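Local coordinates for protein CopC (Methylosinus trichosporium OB3b, PDB 5ICU) that binds copper(II) on a cupredoxin-like beta fold and probably takes part in periplasmic copper homeostasis, at residues A[38-43]-A[74-79]. Numbering follows the deposited sequence.
Sequences SILDST and VVKFRV
With chi1 at 66°, CG of Lys76 sits between its own backbone N and carbonyl carbon, and the chain beyond runs extended across the neighbouring strand beside Ser38 and Leu40. Its CG lies 3.8 Å from Ser38 CB, and CE also passes close to that carbon. Farther out on the same face, Leu40 CD1 reaches CD of Lys76 at 4.2 Å. On this face CB of Leu40 also lies 4.4 Å from CB of Val74, a looser apolar contact. The side-chain contact is thus carried mainly by the aliphatic part of the lysine, whose face of the sheet is partly open to solvent.

The backbones beneath pair antiparallel in two hydrogen-bonded pairs, Ser38 with Lys76 and Leu40 with Val74, on either side of the non-hydrogen-bonded pair Ile39 with Val75. Each outer pair exchanges two bonds; Leu40 N to Val74 O, at 2.8 Å, is almost straight at 172°. Between them, Val75 CA approaches Ser38 O at 3.3 Å and Ile39 CA approaches Val74 O at 3.4 Å, both as CA-H...O contacts. Ile39 and Val75 turn to the other, buried face, where they meet Val48 and Tyr91, respectively, on the flanking strands 46-50 and 86-95.

Past the paired residues, Asp41 OD1 accepts Thr43 N at 2.9 Å from above the carboxylate plane, forming an Asx turn, and takes Thr43 OG1 with its syn lone pair. Lys45 N is a further donor to this oxygen, so one carboxylate atom gathers the chain leading into strand 46-50. The contact therefore joins two inner strands of the CopC beta-sandwich through backbone bonding, with apolar side chains on the buried face and a lysine whose methylene groups pack while its charge is carried outward.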
loop_
_atom_site.group_PDB
_atom_site.type_symbol
_atom_site.label_atom_id
_atom_site.label_comp_id
_atom_site.label_asym_id
_atom_site.label_seq_id
_atom_site.Cartn_x
_atom_site.Cartn_y
_atom_site.Cartn_z
ATOM N N SER A 38 -2.768 -5.076 0.001
ATOM C CA SER A 38 -2.628 -5.852 -1.227
ATOM C C SER A 38 -2.326 -4.934 -2.394
ATOM O O SER A 38 -2.818 -3.819 -2.460
ATOM C CB SER A 38 -3.916 -6.590 -1.596
ATOM O OG SER A 38 -4.297 -7.482 -0.568
ATOM N N ILE A 39 -1.520 -5.408 -3.341
ATOM C CA ILE A 39 -1.360 -4.753 -4.629
ATOM C C ILE A 39 -2.006 -5.597 -5.677
ATOM O O ILE A 39 -1.736 -6.805 -5.774
ATOM C CB ILE A 39 0.140 -4.566 -4.966
ATOM C CG1 ILE A 39 0.844 -3.721 -3.887
ATOM C CG2 ILE A 39 0.319 -3.955 -6.351
ATOM C CD1 ILE A 39 2.335 -3.605 -4.078
ATOM N N LEU A 40 -2.865 -4.961 -6.467
ATOM C CA LEU A 40 -3.573 -5.581 -7.609
ATOM C C LEU A 40 -3.027 -5.002 -8.881
ATOM O O LEU A 40 -2.741 -3.827 -8.944
ATOM C CB LEU A 40 -5.090 -5.294 -7.551
ATOM C CG LEU A 40 -5.803 -5.617 -6.273
ATOM C CD1 LEU A 40 -7.288 -5.290 -6.443
ATOM C CD2 LEU A 40 -5.590 -7.049 -5.812
ATOM N N ASP A 41 -2.848 -5.831 -9.896
ATOM C CA ASP A 41 -2.462 -5.312 -11.218
ATOM C C ASP A 41 -3.646 -4.766 -11.987
ATOM O O ASP A 41 -4.748 -4.700 -11.445
ATOM C CB ASP A 41 -1.642 -6.370 -12.000
ATOM C CG ASP A 41 -2.472 -7.473 -12.623
ATOM O OD1 ASP A 41 -3.684 -7.397 -12.657
ATOM O OD2 ASP A 41 -1.859 -8.476 -13.109
ATOM N N SER A 42 -3.416 -4.322 -13.218
ATOM C CA SER A 42 -4.428 -3.634 -13.973
ATOM C C SER A 42 -5.566 -4.500 -14.424
ATOM O O SER A 42 -6.539 -3.984 -14.934
ATOM C CB SER A 42 -3.793 -2.941 -15.185
ATOM O OG SER A 42 -3.296 -3.868 -16.106
ATOM N N THR A 43 -5.447 -5.820 -14.248
ATOM C CA THR A 43 -6.576 -6.765 -14.472
ATOM C C THR A 43 -7.285 -7.165 -13.163
ATOM O O THR A 43 -8.281 -7.892 -13.160
ATOM C CB THR A 43 -6.115 -8.043 -15.218
ATOM O OG1 THR A 43 -5.367 -8.896 -14.361
ATOM C CG2 THR A 43 -5.262 -7.691 -16.409
ATOM N N VAL A 74 -3.504 -1.010 -8.179
ATOM C CA VAL A 74 -4.307 -0.561 -7.060
ATOM C C VAL A 74 -3.745 -1.154 -5.807
ATOM O O VAL A 74 -3.478 -2.351 -5.726
ATOM C CB VAL A 74 -5.801 -0.910 -7.273
ATOM C CG1 VAL A 74 -6.596 -0.844 -5.977
ATOM C CG2 VAL A 74 -6.398 0.053 -8.297
ATOM N N VAL A 75 -3.586 -0.280 -4.811
ATOM C CA VAL A 75 -3.285 -0.663 -3.460
ATOM C C VAL A 75 -4.597 -0.701 -2.743
ATOM O O VAL A 75 -5.302 0.311 -2.724
ATOM C CB VAL A 75 -2.365 0.379 -2.790
ATOM C CG1 VAL A 75 -2.202 0.021 -1.320
ATOM C CG2 VAL A 75 -1.012 0.461 -3.500
ATOM N N LYS A 76 -4.913 -1.836 -2.120
ATOM C CA LYS A 76 -6.062 -1.878 -1.214
ATOM C C LYS A 76 -5.587 -2.253 0.155
ATOM O O LYS A 76 -4.563 -2.892 0.308
ATOM C CB LYS A 76 -7.169 -2.796 -1.716
ATOM C CG LYS A 76 -6.860 -4.270 -1.786
ATOM C CD LYS A 76 -8.049 -5.103 -2.272
ATOM C CE LYS A 76 -7.828 -6.605 -2.116
ATOM N NZ LYS A 76 -8.990 -7.407 -2.616
ATOM N N PHE A 77 -6.341 -1.857 1.160
ATOM C CA PHE A 77 -5.950 -2.114 2.550
ATOM C C PHE A 77 -7.164 -2.340 3.406
ATOM O O PHE A 77 -8.196 -1.756 3.179
ATOM C CB PHE A 77 -5.020 -1.040 3.112
ATOM C CG PHE A 77 -5.583 0.340 3.047
ATOM C CD1 PHE A 77 -5.350 1.128 1.923
ATOM C CD2 PHE A 77 -6.363 0.897 4.074
ATOM C CE1 PHE A 77 -5.877 2.391 1.802
ATOM C CE2 PHE A 77 -6.880 2.182 3.960
ATOM C CZ PHE A 77 -6.659 2.903 2.810
ATOM N N ARG A 78 -6.981 -3.179 4.429
ATOM C CA ARG A 78 -8.046 -3.452 5.360
ATOM C C ARG A 78 -7.376 -3.645 6.709
ATOM O O ARG A 78 -6.690 -4.664 6.925
ATOM C CB ARG A 78 -8.777 -4.689 4.892
ATOM C CG ARG A 78 -10.156 -4.912 5.639
ATOM C CD ARG A 78 -11.044 -5.934 4.944
ATOM N NE ARG A 78 -12.296 -6.148 5.683
ATOM C CZ ARG A 78 -12.444 -6.932 6.748
ATOM N NH1 ARG A 78 -11.439 -7.618 7.235
ATOM N NH2 ARG A 78 -13.634 -7.023 7.350
ATOM N N VAL A 79 -7.480 -2.636 7.571
ATOM C CA VAL A 79 -6.689 -2.567 8.783
ATOM C C VAL A 79 -7.576 -2.656 9.998
ATOM O O VAL A 79 -8.730 -2.223 9.965
ATOM C CB VAL A 79 -5.814 -1.278 8.828
ATOM C CG1 VAL A 79 -4.907 -1.218 7.596
ATOM C CG2 VAL A 79 -6.648 -0.009 8.941
#